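Side-chain contacts in Rho guanine nucleotide exchange factor 11 (Homo sapiens, PDB 5JHH), which probably activates Rho-family GTPases by promoting exchange of GDP for GTP through its RhoGEF (DH) and PH domains: residues R322-A325 / R329-F332; L260-S265 / L270-L275; T40-D45 / I76-C81; N28-T33 / M167-K172. All coordinates share one frame; numbering follows the deposited sequence.

The four contacts fall into two pairs. Interactions 1 and 2 are hairpins of one PH-domain sheet and touch where Phe331 packs on Leu260. Interactions 3 and 4 share helix 18-54 of the RhoGEF domain and touch through Trp80 and Leu30. The centres of interactions 1 and 2 lie about 44 to 51 Å from those of interactions 3 and 4, on opposite sides of the chain's centre. The hairpins rest on backbone hydrogen bonds with apolar packing. The helix pairs bury less surface and depend on side chains, chiefly arginines. Interaction 4 is buried, and so is its Arg169. The other three are partly buried, and the arginine of interaction 3 is at the surface.

Interaction 1: R322-A325 / R329-F332; sequences RSVA and RAFF
Arg322 and Phe332 form a hydrogen-bonded antiparallel pair near the turn of a PH-domain beta hairpin. Phe332 N donates to Arg322 O at 2.7 Å. This bond is nearly straight (172°) and lies in the carbonyl plane. Arg322 N returns a bond to Phe332 O at 2.9 Å. Ser323 and Phe331 make the next, non-hydrogen-bonded pair. Beyond it a water bridges the strands. It accepts from Val324 N at 3.1 Å and lies 2.6 Å from Ala330 O.

The apolar contact is a CH-pi interaction. Val324 CG2 sits over the centre of the Phe332 ring, 3.5 Å from its centroid and 14° off the normal. Phe332 CG is anti to its carbonyl carbon (chi1 -63°), which sets the ring face against Val324 CG2. Val324 CG2 also reaches Ala330 CB at 3.9 Å. With an alanine at Phe332 the ring would be gone, and Val324 CG2, without its CH-pi partner, would probably face a gap in the packing. The Phe331 side chain leaves by the other face of the sheet and packs on Met359 and Leu362 of helix 352-368.

The chemistry is thus divided. Polar bonding fixes the register through the backbone and one water, while the side chains add dispersion.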
loop_
_atom_site.group_PDB
_atom_site.type_symbol
_atom_site.label_atom_id
_atom_site.label_comp_id
_atom_site.label_asym_id
_atom_site.label_seq_id
_atom_site.Cartn_x
_atom_site.Cartn_y
_atom_site.Cartn_z
ATOM N N ARG A 322 -17.627 -6.647 -23.425
ATOM C CA ARG A 322 -16.828 -7.374 -24.393
ATOM C C ARG A 322 -15.495 -6.694 -24.720
ATOM O O ARG A 322 -15.422 -5.493 -24.873
ATOM C CB ARG A 322 -17.634 -7.634 -25.660
ATOM C CG ARG A 322 -17.001 -8.651 -26.629
ATOM C CD ARG A 322 -17.890 -8.766 -27.851
ATOM N NE ARG A 322 -17.330 -9.480 -28.985
ATOM C CZ ARG A 322 -17.457 -10.787 -29.214
ATOM N NH1 ARG A 322 -18.057 -11.586 -28.338
ATOM N NH2 ARG A 322 -16.961 -11.303 -30.325
ATOM N N SER A 323 -14.442 -7.491 -24.798
ATOM C CA SER A 323 -13.153 -7.022 -25.328
ATOM C C SER A 323 -13.225 -6.666 -26.800
ATOM O O SER A 323 -14.044 -7.196 -27.535
ATOM C CB SER A 323 -12.113 -8.124 -25.208
ATOM O OG SER A 323 -11.364 -7.986 -24.045
ATOM N N VAL A 324 -12.288 -5.836 -27.227
ATOM C CA VAL A 324 -12.133 -5.424 -28.614
ATOM C C VAL A 324 -10.825 -6.041 -29.131
ATOM O O VAL A 324 -9.733 -5.709 -28.644
ATOM C CB VAL A 324 -12.069 -3.879 -28.695
ATOM C CG1 VAL A 324 -11.957 -3.394 -30.138
ATOM C CG2 VAL A 324 -13.275 -3.252 -27.995
ATOM N N ALA A 325 -10.933 -6.945 -30.104
ATOM C CA ALA A 325 -9.764 -7.680 -30.637
ATOM C C ALA A 325 -8.614 -6.824 -31.205
ATOM O O ALA A 325 -7.470 -7.270 -31.233
ATOM C CB ALA A 325 -10.227 -8.663 -31.706
ATOM N N ARG A 329 -6.759 -1.430 -25.335
ATOM C CA ARG A 329 -7.172 -0.454 -24.333
ATOM C C ARG A 329 -8.676 -0.268 -24.301
ATOM O O ARG A 329 -9.203 0.472 -23.459
ATOM C CB ARG A 329 -6.579 0.906 -24.646
ATOM C CG ARG A 329 -5.081 0.993 -24.520
ATOM C CD ARG A 329 -4.661 2.417 -24.830
ATOM N NE ARG A 329 -3.218 2.524 -24.754
ATOM C CZ ARG A 329 -2.372 2.147 -25.711
ATOM N NH1 ARG A 329 -2.824 1.650 -26.857
ATOM N NH2 ARG A 329 -1.062 2.279 -25.521
ATOM N N ALA A 330 -9.377 -0.904 -25.227
ATOM C CA ALA A 330 -10.788 -0.621 -25.373
ATOM C C ALA A 330 -11.624 -1.807 -24.999
ATOM O O ALA A 330 -11.199 -2.948 -25.177
ATOM C CB ALA A 330 -11.085 -0.231 -26.798
ATOM N N PHE A 331 -12.854 -1.513 -24.580
ATOM C CA PHE A 331 -13.865 -2.532 -24.310
ATOM C C PHE A 331 -15.256 -1.979 -24.609
ATOM O O PHE A 331 -15.444 -0.768 -24.629
ATOM C CB PHE A 331 -13.784 -3.004 -22.855
ATOM C CG PHE A 331 -14.028 -1.913 -21.838
ATOM C CD1 PHE A 331 -12.973 -1.159 -21.346
ATOM C CD2 PHE A 331 -15.296 -1.660 -21.360
ATOM C CE1 PHE A 331 -13.187 -0.167 -20.403
ATOM C CE2 PHE A 331 -15.504 -0.679 -20.421
ATOM C CZ PHE A 331 -14.456 0.074 -19.946
ATOM N N PHE A 332 -16.208 -2.885 -24.845
ATOM C CA PHE A 332 -17.592 -2.536 -25.197
ATOM C C PHE A 332 -18.537 -2.836 -24.042
ATOM O O PHE A 332 -18.416 -3.852 -23.349
ATOM C CB PHE A 332 -18.082 -3.368 -26.390
ATOM C CG PHE A 332 -17.314 -3.147 -27.682
ATOM C CD1 PHE A 332 -16.999 -1.883 -28.131
ATOM C CD2 PHE A 332 -16.951 -4.217 -28.465
ATOM C CE1 PHE A 332 -16.319 -1.703 -29.319
ATOM C CE2 PHE A 332 -16.291 -4.043 -29.688
ATOM C CZ PHE A 332 -15.970 -2.787 -30.107
HETATM O O HOH W 1 -9.830 -5.097 -25.495
#

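Interaction 2: L260-S265 / L270-L275; sequences LTWRIS and LDLHVL
A beta hairpin of the PH domain brings strands 254-263 and 269-277 together, and Leu260, Thr261 and Trp262 pair with Leu272, Asp271 and Leu270. The axes of 260-263 and 270-275 approach to 4.7 Å. Leu260 and Leu272 exchange two backbone hydrogen bonds, as do Trp262 and Leu270. The shorter bond of the first pair runs from Leu272 N to Leu260 O, 2.8 Å.

Leu260, Trp262, Leu270 and Leu272 share one apolar face. Leu272 CD1 lies 3.7 Å from Trp262 CB. The Leu260 and Val274 side chains cross at about a right angle, and Leu260 CD1 meets Val274 CG1 at 3.5 Å. Phe310 and Tyr345 also meet the Trp262 ring.

Thr261 and Asp271 lie side by side on the other face. Thr261 OG1 donates to Asp271 OD1 at 2.9 Å. The hydroxyl comes from the syn side, 33° out of the carboxylate plane. The Thr261 chi1 of -56° sets OG1 beside the backbone N, and Thr261 CG2 lies 3.3 Å from the same Asp271 OD1. A valine in place of Thr261 would have no hydroxyl, and the Asp271 carboxylate, left without this mate, would probably be freer to turn.

The two faces therefore differ in chemistry: aliphatic and indole packing on one, and a neutral donor meeting a carboxylate on the more exposed one.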
loop_
_atom_site.group_PDB
_atom_site.type_symbol
_atom_site.label_atom_id
_atom_site.label_comp_id
_atom_site.label_asym_id
_atom_site.label_seq_id
_atom_site.Cartn_x
_atom_site.Cartn_y
_atom_site.Cartn_z
ATOM N N LEU A 260 -12.010 7.417 -18.429
ATOM C CA LEU A 260 -12.204 6.602 -19.626
ATOM C C LEU A 260 -12.572 7.547 -20.773
ATOM O O LEU A 260 -13.219 8.577 -20.566
ATOM C CB LEU A 260 -13.351 5.602 -19.411
ATOM C CG LEU A 260 -13.041 4.440 -18.460
ATOM C CD1 LEU A 260 -14.289 3.619 -18.205
ATOM C CD2 LEU A 260 -11.929 3.550 -18.996
ATOM N N THR A 261 -12.160 7.206 -21.982
ATOM C CA THR A 261 -12.559 7.997 -23.133
ATOM C C THR A 261 -13.679 7.255 -23.859
ATOM O O THR A 261 -13.546 6.092 -24.191
ATOM C CB THR A 261 -11.364 8.279 -24.056
ATOM O OG1 THR A 261 -10.337 8.926 -23.302
ATOM C CG2 THR A 261 -11.772 9.208 -25.180
ATOM N N TRP A 262 -14.782 7.946 -24.074
ATOM C CA TRP A 262 -15.941 7.419 -24.799
ATOM C C TRP A 262 -15.935 7.703 -26.316
ATOM O O TRP A 262 -16.116 8.840 -26.745
ATOM C CB TRP A 262 -17.172 8.081 -24.214
ATOM C CG TRP A 262 -18.457 7.490 -24.566
ATOM C CD1 TRP A 262 -18.704 6.420 -25.392
ATOM C CD2 TRP A 262 -19.721 7.961 -24.107
ATOM N NE1 TRP A 262 -20.069 6.205 -25.456
ATOM C CE2 TRP A 262 -20.706 7.152 -24.685
ATOM C CE3 TRP A 262 -20.113 9.017 -23.281
ATOM C CZ2 TRP A 262 -22.057 7.323 -24.403
ATOM C CZ3 TRP A 262 -21.458 9.198 -23.012
ATOM C CH2 TRP A 262 -22.413 8.357 -23.565
ATOM N N ARG A 263 -15.781 6.645 -27.110
ATOM C CA ARG A 263 -15.889 6.699 -28.580
ATOM C C ARG A 263 -17.367 6.653 -28.981
ATOM O O ARG A 263 -17.943 5.578 -29.190
ATOM C CB ARG A 263 -15.149 5.510 -29.204
ATOM C CG ARG A 263 -14.027 5.870 -30.136
ATOM C CD ARG A 263 -12.656 5.551 -29.562
ATOM N NE ARG A 263 -12.330 4.132 -29.631
ATOM C CZ ARG A 263 -11.091 3.633 -29.639
ATOM N NH1 ARG A 263 -10.043 4.431 -29.597
ATOM N NH2 ARG A 263 -10.894 2.312 -29.662
ATOM N N ILE A 264 -17.967 7.832 -29.062
ATOM C CA ILE A 264 -19.409 7.998 -29.173
ATOM C C ILE A 264 -19.880 7.868 -30.650
ATOM O O ILE A 264 -20.956 7.347 -30.938
ATOM C CB ILE A 264 -19.800 9.358 -28.532
ATOM C CG1 ILE A 264 -21.201 9.317 -27.934
ATOM C CG2 ILE A 264 -19.645 10.514 -29.517
ATOM C CD1 ILE A 264 -21.404 10.369 -26.869
ATOM N N SER A 265 -19.052 8.340 -31.571
ATOM C CA SER A 265 -19.259 8.173 -33.000
ATOM C C SER A 265 -17.893 7.793 -33.519
ATOM O O SER A 265 -16.998 7.501 -32.720
ATOM C CB SER A 265 -19.698 9.488 -33.643
ATOM O OG SER A 265 -18.564 10.259 -34.038
ATOM N N LEU A 270 -15.415 11.669 -26.171
ATOM C CA LEU A 270 -15.829 12.431 -25.017
ATOM C C LEU A 270 -14.987 11.898 -23.842
ATOM O O LEU A 270 -14.825 10.676 -23.679
ATOM C CB LEU A 270 -17.331 12.240 -24.836
ATOM C CG LEU A 270 -18.117 12.949 -23.727
ATOM C CD1 LEU A 270 -17.403 14.186 -23.186
ATOM C CD2 LEU A 270 -19.514 13.295 -24.236
ATOM N N ASP A 271 -14.338 12.799 -23.107
ATOM C CA ASP A 271 -13.455 12.378 -22.024
ATOM C C ASP A 271 -14.272 12.336 -20.752
ATOM O O ASP A 271 -14.880 13.319 -20.370
ATOM C CB ASP A 271 -12.249 13.310 -21.859
ATOM C CG ASP A 271 -11.031 12.860 -22.667
ATOM O OD1 ASP A 271 -11.045 11.763 -23.296
ATOM O OD2 ASP A 271 -10.042 13.625 -22.664
ATOM N N LEU A 272 -14.301 11.174 -20.115
ATOM C CA LEU A 272 -15.187 10.952 -19.007
ATOM C C LEU A 272 -14.438 10.652 -17.720
ATOM O O LEU A 272 -13.337 10.089 -17.729
ATOM C CB LEU A 272 -16.073 9.750 -19.295
ATOM C CG LEU A 272 -17.171 9.834 -20.339
ATOM C CD1 LEU A 272 -17.669 8.416 -20.604
ATOM C CD2 LEU A 272 -18.304 10.725 -19.863
ATOM N N HIS A 273 -15.097 10.930 -16.604
ATOM C CA HIS A 273 -14.756 10.244 -15.376
ATOM C C HIS A 273 -15.873 9.291 -14.954
ATOM O O HIS A 273 -17.012 9.713 -14.788
ATOM C CB HIS A 273 -14.529 11.249 -14.274
ATOM C CG HIS A 273 -14.013 10.614 -13.036
ATOM N ND1 HIS A 273 -14.827 10.310 -11.973
ATOM C CD2 HIS A 273 -12.797 10.107 -12.741
ATOM C CE1 HIS A 273 -14.116 9.720 -11.036
ATOM N NE2 HIS A 273 -12.883 9.578 -11.481
ATOM N N VAL A 274 -15.556 8.020 -14.729
ATOM C CA VAL A 274 -16.623 7.053 -14.550
ATOM C C VAL A 274 -16.586 6.285 -13.241
ATOM O O VAL A 274 -15.531 5.849 -12.787
ATOM C CB VAL A 274 -16.856 6.184 -15.821
ATOM C CG1 VAL A 274 -15.859 6.495 -16.923
ATOM C CG2 VAL A 274 -16.923 4.710 -15.510
ATOM N N LEU A 275 -17.765 6.146 -12.635
ATOM C CA LEU A 275 -17.907 5.434 -11.390
ATOM C C LEU A 275 -18.507 4.098 -11.639
ATOM O O LEU A 275 -19.556 4.023 -12.229
ATOM C CB LEU A 275 -18.844 6.143 -10.450
ATOM C CG LEU A 275 -18.585 7.623 -10.220
ATOM C CD1 LEU A 275 -19.506 8.104 -9.112
ATOM C CD2 LEU A 275 -17.112 7.900 -9.912
#

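Interaction 3: T40-D45 / I76-C81; sequences TLRVLD and IHNSWC
Arg42 and Asn78 meet across two helices through a single weak hydrogen bond. Arg42 NH1 donates to Asn78 OD1 at 3.3 Å, with an angle of 155° at the hydrogen. The oxygen lies at the edge of the guanidinium, near its plane. The guanidinium and amide planes are turned 70° apart. The second touch is apolar: Leu41 CD1 stands 3.9 Å from His77 CD2, and the two side chains cross at about a right angle.

Reach explains the first contact. The Arg42 chain is extended from CG to NE and spans segments whose nearest CA atoms, those of Leu41 and His77, are 9.2 Å apart. Asn78 ND2 bonds to Glu75 OE1, which helps to fix the rotation of the amide.

His77 is held more firmly from outside the pair. Its ND1 bonds to Glu34 and its NE2 to Glu166, so both ring nitrogens have carboxylate partners. Those neighbours would probably favour a protonated imidazole. His37 meets the ring edge-to-face. Leu41 also packs on Ser165 and Glu166 of helix 165-182.

Thin direct contact, supported by helix 165-182 as a third element, fits the all-helical bundle of a RhoGEF (DH) domain, where helices 18-54 and 70-89 meet.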
loop_
_atom_site.group_PDB
_atom_site.type_symbol
_atom_site.label_atom_id
_atom_site.label_comp_id
_atom_site.label_asym_id
_atom_site.label_seq_id
_atom_site.Cartn_x
_atom_site.Cartn_y
_atom_site.Cartn_z
ATOM N N THR A 40 6.829 3.669 19.411
ATOM C CA THR A 40 6.318 4.634 18.473
ATOM C C THR A 40 4.917 5.093 18.841
ATOM O O THR A 40 4.592 6.259 18.711
ATOM C CB THR A 40 6.298 4.050 17.069
ATOM O OG1 THR A 40 7.616 3.691 16.708
ATOM C CG2 THR A 40 5.797 5.033 16.048
ATOM N N LEU A 41 4.078 4.194 19.310
ATOM C CA LEU A 41 2.776 4.628 19.717
ATOM C C LEU A 41 2.843 5.581 20.904
ATOM O O LEU A 41 1.993 6.497 21.019
ATOM C CB LEU A 41 1.863 3.468 20.062
ATOM C CG LEU A 41 1.628 2.457 18.954
ATOM C CD1 LEU A 41 0.743 1.335 19.492
ATOM C CD2 LEU A 41 0.996 3.071 17.731
ATOM N N ARG A 42 3.795 5.361 21.804
ATOM C CA ARG A 42 3.896 6.227 22.993
ATOM C C ARG A 42 4.478 7.559 22.649
ATOM O O ARG A 42 4.163 8.547 23.308
ATOM C CB ARG A 42 4.690 5.612 24.127
ATOM C CG ARG A 42 3.925 4.472 24.752
ATOM C CD ARG A 42 4.664 3.885 25.927
ATOM N NE ARG A 42 3.739 3.104 26.746
ATOM C CZ ARG A 42 3.950 1.860 27.125
ATOM N NH1 ARG A 42 3.030 1.229 27.837
ATOM N NH2 ARG A 42 5.091 1.253 26.805
ATOM N N VAL A 43 5.256 7.600 21.578
ATOM C CA VAL A 43 5.658 8.869 21.018
ATOM C C VAL A 43 4.440 9.608 20.467
ATOM O O VAL A 43 4.279 10.800 20.735
ATOM C CB VAL A 43 6.666 8.707 19.891
ATOM C CG1 VAL A 43 6.918 10.034 19.210
ATOM C CG2 VAL A 43 7.968 8.167 20.445
ATOM N N LEU A 44 3.560 8.908 19.742
ATOM C CA LEU A 44 2.397 9.571 19.241
ATOM C C LEU A 44 1.605 10.136 20.410
ATOM O O LEU A 44 1.024 11.232 20.327
ATOM C CB LEU A 44 1.497 8.618 18.449
ATOM C CG LEU A 44 2.008 8.139 17.099
ATOM C CD1 LEU A 44 1.085 7.066 16.554
ATOM C CD2 LEU A 44 2.064 9.300 16.108
ATOM N N ASP A 45 1.539 9.369 21.487
ATOM C CA ASP A 45 0.727 9.788 22.633
ATOM C C ASP A 45 1.304 11.020 23.295
ATOM O O ASP A 45 0.633 12.006 23.497
ATOM C CB ASP A 45 0.652 8.666 23.643
ATOM C CG ASP A 45 -0.285 8.965 24.759
ATOM O OD1 ASP A 45 -1.361 9.478 24.458
ATOM O OD2 ASP A 45 0.036 8.675 25.934
ATOM N N ILE A 76 -3.673 -2.755 23.605
ATOM C CA ILE A 76 -3.578 -3.920 22.753
ATOM C C ILE A 76 -2.136 -4.402 22.675
ATOM O O ILE A 76 -1.857 -5.616 22.773
ATOM C CB ILE A 76 -3.947 -3.611 21.287
ATOM C CG1 ILE A 76 -5.429 -3.331 21.083
ATOM C CG2 ILE A 76 -3.487 -4.703 20.330
ATOM C CD1 ILE A 76 -6.322 -4.428 21.463
ATOM N N HIS A 77 -1.234 -3.486 22.340
ATOM C CA HIS A 77 0.156 -3.879 22.110
ATOM C C HIS A 77 0.980 -4.048 23.389
ATOM O O HIS A 77 1.910 -4.861 23.418
ATOM C CB HIS A 77 0.878 -2.935 21.152
ATOM C CG HIS A 77 0.407 -3.036 19.751
ATOM N ND1 HIS A 77 0.885 -3.980 18.877
ATOM C CD2 HIS A 77 -0.500 -2.308 19.058
ATOM C CE1 HIS A 77 0.293 -3.837 17.710
ATOM N NE2 HIS A 77 -0.567 -2.843 17.800
ATOM N N ASN A 78 0.684 -3.272 24.407
ATOM C CA ASN A 78 1.413 -3.365 25.655
ATOM C C ASN A 78 1.125 -4.703 26.345
ATOM O O ASN A 78 2.042 -5.393 26.752
ATOM C CB ASN A 78 0.985 -2.224 26.540
ATOM C CG ASN A 78 1.637 -2.248 27.913
ATOM O OD1 ASN A 78 2.839 -2.091 28.056
ATOM N ND2 ASN A 78 0.821 -2.415 28.927
ATOM N N SER A 79 -0.134 -5.097 26.391
ATOM C CA SER A 79 -0.493 -6.361 26.981
ATOM C C SER A 79 0.268 -7.466 26.288
ATOM O O SER A 79 0.900 -8.279 26.923
ATOM C CB SER A 79 -2.007 -6.601 26.933
ATOM O OG SER A 79 -2.492 -6.690 25.590
ATOM N N TRP A 80 0.251 -7.480 24.971
ATOM C CA TRP A 80 0.956 -8.521 24.240
ATOM C C TRP A 80 2.458 -8.454 24.532
ATOM O O TRP A 80 3.121 -9.452 24.795
ATOM C CB TRP A 80 0.706 -8.391 22.726
ATOM C CG TRP A 80 0.944 -9.645 21.979
ATOM C CD1 TRP A 80 0.631 -10.890 22.404
ATOM C CD2 TRP A 80 1.498 -9.796 20.656
ATOM N NE1 TRP A 80 0.961 -11.813 21.450
ATOM C CE2 TRP A 80 1.510 -11.172 20.373
ATOM C CE3 TRP A 80 2.044 -8.904 19.709
ATOM C CZ2 TRP A 80 1.983 -11.693 19.149
ATOM C CZ3 TRP A 80 2.512 -9.394 18.514
ATOM C CH2 TRP A 80 2.480 -10.799 18.236
ATOM N N CYS A 81 2.981 -7.253 24.476
ATOM C CA CYS A 81 4.354 -7.032 24.825
ATOM C C CYS A 81 4.709 -7.580 26.211
ATOM O O CYS A 81 5.744 -8.191 26.370
ATOM C CB CYS A 81 4.611 -5.569 24.819
ATOM S SG CYS A 81 6.099 -5.206 23.975
#

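Interaction 4: N28-T33 / M167-K172; sequences NELFVT and MQRLTK
Thr33 and Arg169 join helices 18-54 and 165-182 in the helical bundle of the RhoGEF (DH) domain. The tight part is the end of Arg169. Its CG is anti to the backbone N (chi1 -176°), and a bend at chi2 swings the guanidinium to the other helix. Arg169 NH1 and NH2 both reach Thr33 OG1, at 3.0 and 3.2 Å, through weak bonds. Arg169 NH2 also makes a weak bond to Leu30 O at 3.4 Å, and this oxygen lies at the guanidinium edge, in plane. Leu30 CD1 is 4.0 Å from Arg169 NH2. The strongest polar partner is Glu34, which forms a salt bridge with NH2. Several acceptors, Thr33 OG1, Leu30 O and the Glu34 carboxylate, thus surround the buried charge.

Between the two segments the rest is looser. Glu29, Gln168 and Lys172 do not touch across the contact but turn to a chain of another protein, probably the bound GTPase. Glu29 forms hydrogen bonds with that chain's backbone and with one of its aromatic side chains, whereas Lys172 only packs closely on its backbone.

Thr33 is fixed from its own helix: Thr33 OG1 donates to Glu29 O at 2.6 Å. The Thr33 carbonyl oxygen sits 3.6 Å above the guanidinium plane of Arg169, over its centre.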
loop_
_atom_site.group_PDB
_atom_site.type_symbol
_atom_site.label_atom_id
_atom_site.label_comp_id
_atom_site.label_asym_id
_atom_site.label_seq_id
_atom_site.Cartn_x
_atom_site.Cartn_y
_atom_site.Cartn_z
ATOM N N ASN A 28 13.140 -13.341 18.016
ATOM C CA ASN A 28 13.722 -12.210 18.639
ATOM C C ASN A 28 13.305 -10.941 17.883
ATOM O O ASN A 28 12.906 -9.990 18.502
ATOM C CB ASN A 28 15.217 -12.364 18.671
ATOM C CG ASN A 28 15.910 -11.202 19.329
ATOM O OD1 ASN A 28 16.670 -10.465 18.677
ATOM N ND2 ASN A 28 15.689 -11.048 20.613
ATOM N N GLU A 29 13.393 -10.935 16.554
ATOM C CA GLU A 29 13.010 -9.759 15.788
ATOM C C GLU A 29 11.551 -9.354 16.069
ATOM O O GLU A 29 11.250 -8.186 16.286
ATOM C CB GLU A 29 13.206 -9.981 14.281
ATOM C CG GLU A 29 13.037 -8.680 13.517
ATOM C CD GLU A 29 13.038 -8.782 12.015
ATOM O OE1 GLU A 29 13.057 -9.904 11.451
ATOM O OE2 GLU A 29 12.999 -7.694 11.395
ATOM N N LEU A 30 10.660 -10.330 16.082
ATOM C CA LEU A 30 9.292 -10.091 16.432
ATOM C C LEU A 30 9.178 -9.378 17.750
ATOM O O LEU A 30 8.543 -8.329 17.835
ATOM C CB LEU A 30 8.525 -11.393 16.487
ATOM C CG LEU A 30 7.137 -11.287 17.086
ATOM C CD1 LEU A 30 6.209 -10.514 16.158
ATOM C CD2 LEU A 30 6.580 -12.675 17.320
ATOM N N PHE A 31 9.812 -9.925 18.781
ATOM C CA PHE A 31 9.759 -9.308 20.088
ATOM C C PHE A 31 10.326 -7.914 20.093
ATOM O O PHE A 31 9.718 -7.010 20.645
ATOM C CB PHE A 31 10.492 -10.142 21.137
ATOM C CG PHE A 31 9.802 -11.448 21.508
ATOM C CD1 PHE A 31 8.649 -11.870 20.879
ATOM C CD2 PHE A 31 10.366 -12.277 22.452
ATOM C CE1 PHE A 31 8.044 -13.064 21.224
ATOM C CE2 PHE A 31 9.767 -13.462 22.808
ATOM C CZ PHE A 31 8.604 -13.858 22.206
ATOM N N VAL A 32 11.489 -7.733 19.506
ATOM C CA VAL A 32 12.175 -6.457 19.595
ATOM C C VAL A 32 11.399 -5.420 18.796
ATOM O O VAL A 32 11.257 -4.296 19.222
ATOM C CB VAL A 32 13.628 -6.568 19.104
ATOM C CG1 VAL A 32 14.280 -5.199 19.004
ATOM C CG2 VAL A 32 14.423 -7.411 20.086
ATOM N N THR A 33 10.864 -5.804 17.650
ATOM C CA THR A 33 10.113 -4.838 16.867
ATOM C C THR A 33 8.694 -4.582 17.435
ATOM O O THR A 33 8.106 -3.528 17.204
ATOM C CB THR A 33 9.967 -5.293 15.453
ATOM O OG1 THR A 33 9.381 -6.614 15.450
ATOM C CG2 THR A 33 11.323 -5.267 14.771
ATOM N N MET A 167 -0.844 0.559 10.833
ATOM C CA MET A 167 -1.124 -0.178 9.619
ATOM C C MET A 167 0.109 -0.912 9.202
ATOM O O MET A 167 0.063 -2.107 8.916
ATOM C CB MET A 167 -1.597 0.727 8.493
ATOM C CG MET A 167 -1.886 -0.004 7.194
ATOM S SD MET A 167 -0.465 -0.342 6.147
ATOM C CE MET A 167 -0.003 1.312 5.635
ATOM N N GLN A 168 1.240 -0.236 9.193
ATOM C CA GLN A 168 2.491 -0.901 8.753
ATOM C C GLN A 168 2.882 -2.076 9.652
ATOM O O GLN A 168 3.333 -3.085 9.177
ATOM C CB GLN A 168 3.671 0.068 8.679
ATOM C CG GLN A 168 3.479 1.216 7.692
ATOM C CD GLN A 168 4.699 2.146 7.676
ATOM O OE1 GLN A 168 5.227 2.497 6.610
ATOM N NE2 GLN A 168 5.168 2.520 8.869
ATOM N N ARG A 169 2.670 -1.937 10.945
ATOM C CA ARG A 169 2.958 -3.015 11.850
ATOM C C ARG A 169 2.095 -4.265 11.556
ATOM O O ARG A 169 2.588 -5.368 11.478
ATOM C CB ARG A 169 2.764 -2.532 13.280
ATOM C CG ARG A 169 3.130 -3.568 14.298
ATOM C CD ARG A 169 4.506 -4.145 14.002
ATOM N NE ARG A 169 4.897 -5.045 15.070
ATOM C CZ ARG A 169 6.020 -5.744 15.096
ATOM N NH1 ARG A 169 6.886 -5.639 14.133
ATOM N NH2 ARG A 169 6.260 -6.551 16.115
ATOM N N LEU A 170 0.817 -4.085 11.333
ATOM C CA LEU A 170 -0.009 -5.222 10.979
ATOM C C LEU A 170 0.447 -6.016 9.729
ATOM O O LEU A 170 0.289 -7.253 9.676
ATOM C CB LEU A 170 -1.438 -4.798 10.810
ATOM C CG LEU A 170 -2.168 -4.234 12.028
ATOM C CD1 LEU A 170 -3.557 -3.811 11.570
ATOM C CD2 LEU A 170 -2.297 -5.196 13.205
ATOM N N THR A 171 0.971 -5.315 8.727
ATOM C CA THR A 171 1.448 -5.949 7.512
ATOM C C THR A 171 2.663 -6.790 7.758
ATOM O O THR A 171 2.872 -7.716 7.022
ATOM C CB THR A 171 1.829 -4.944 6.419
ATOM O OG1 THR A 171 2.887 -4.112 6.873
ATOM C CG2 THR A 171 0.657 -4.088 6.106
ATOM N N LYS A 172 3.430 -6.513 8.817
ATOM C CA LYS A 172 4.568 -7.342 9.127
ATOM C C LYS A 172 4.249 -8.656 9.826
ATOM O O LYS A 172 5.046 -9.583 9.771
ATOM C CB LYS A 172 5.548 -6.595 9.979
ATOM C CG LYS A 172 5.905 -5.222 9.477
ATOM C CD LYS A 172 6.403 -5.241 8.041
ATOM C CE LYS A 172 6.396 -3.814 7.479
ATOM N NZ LYS A 172 7.656 -3.411 6.778
#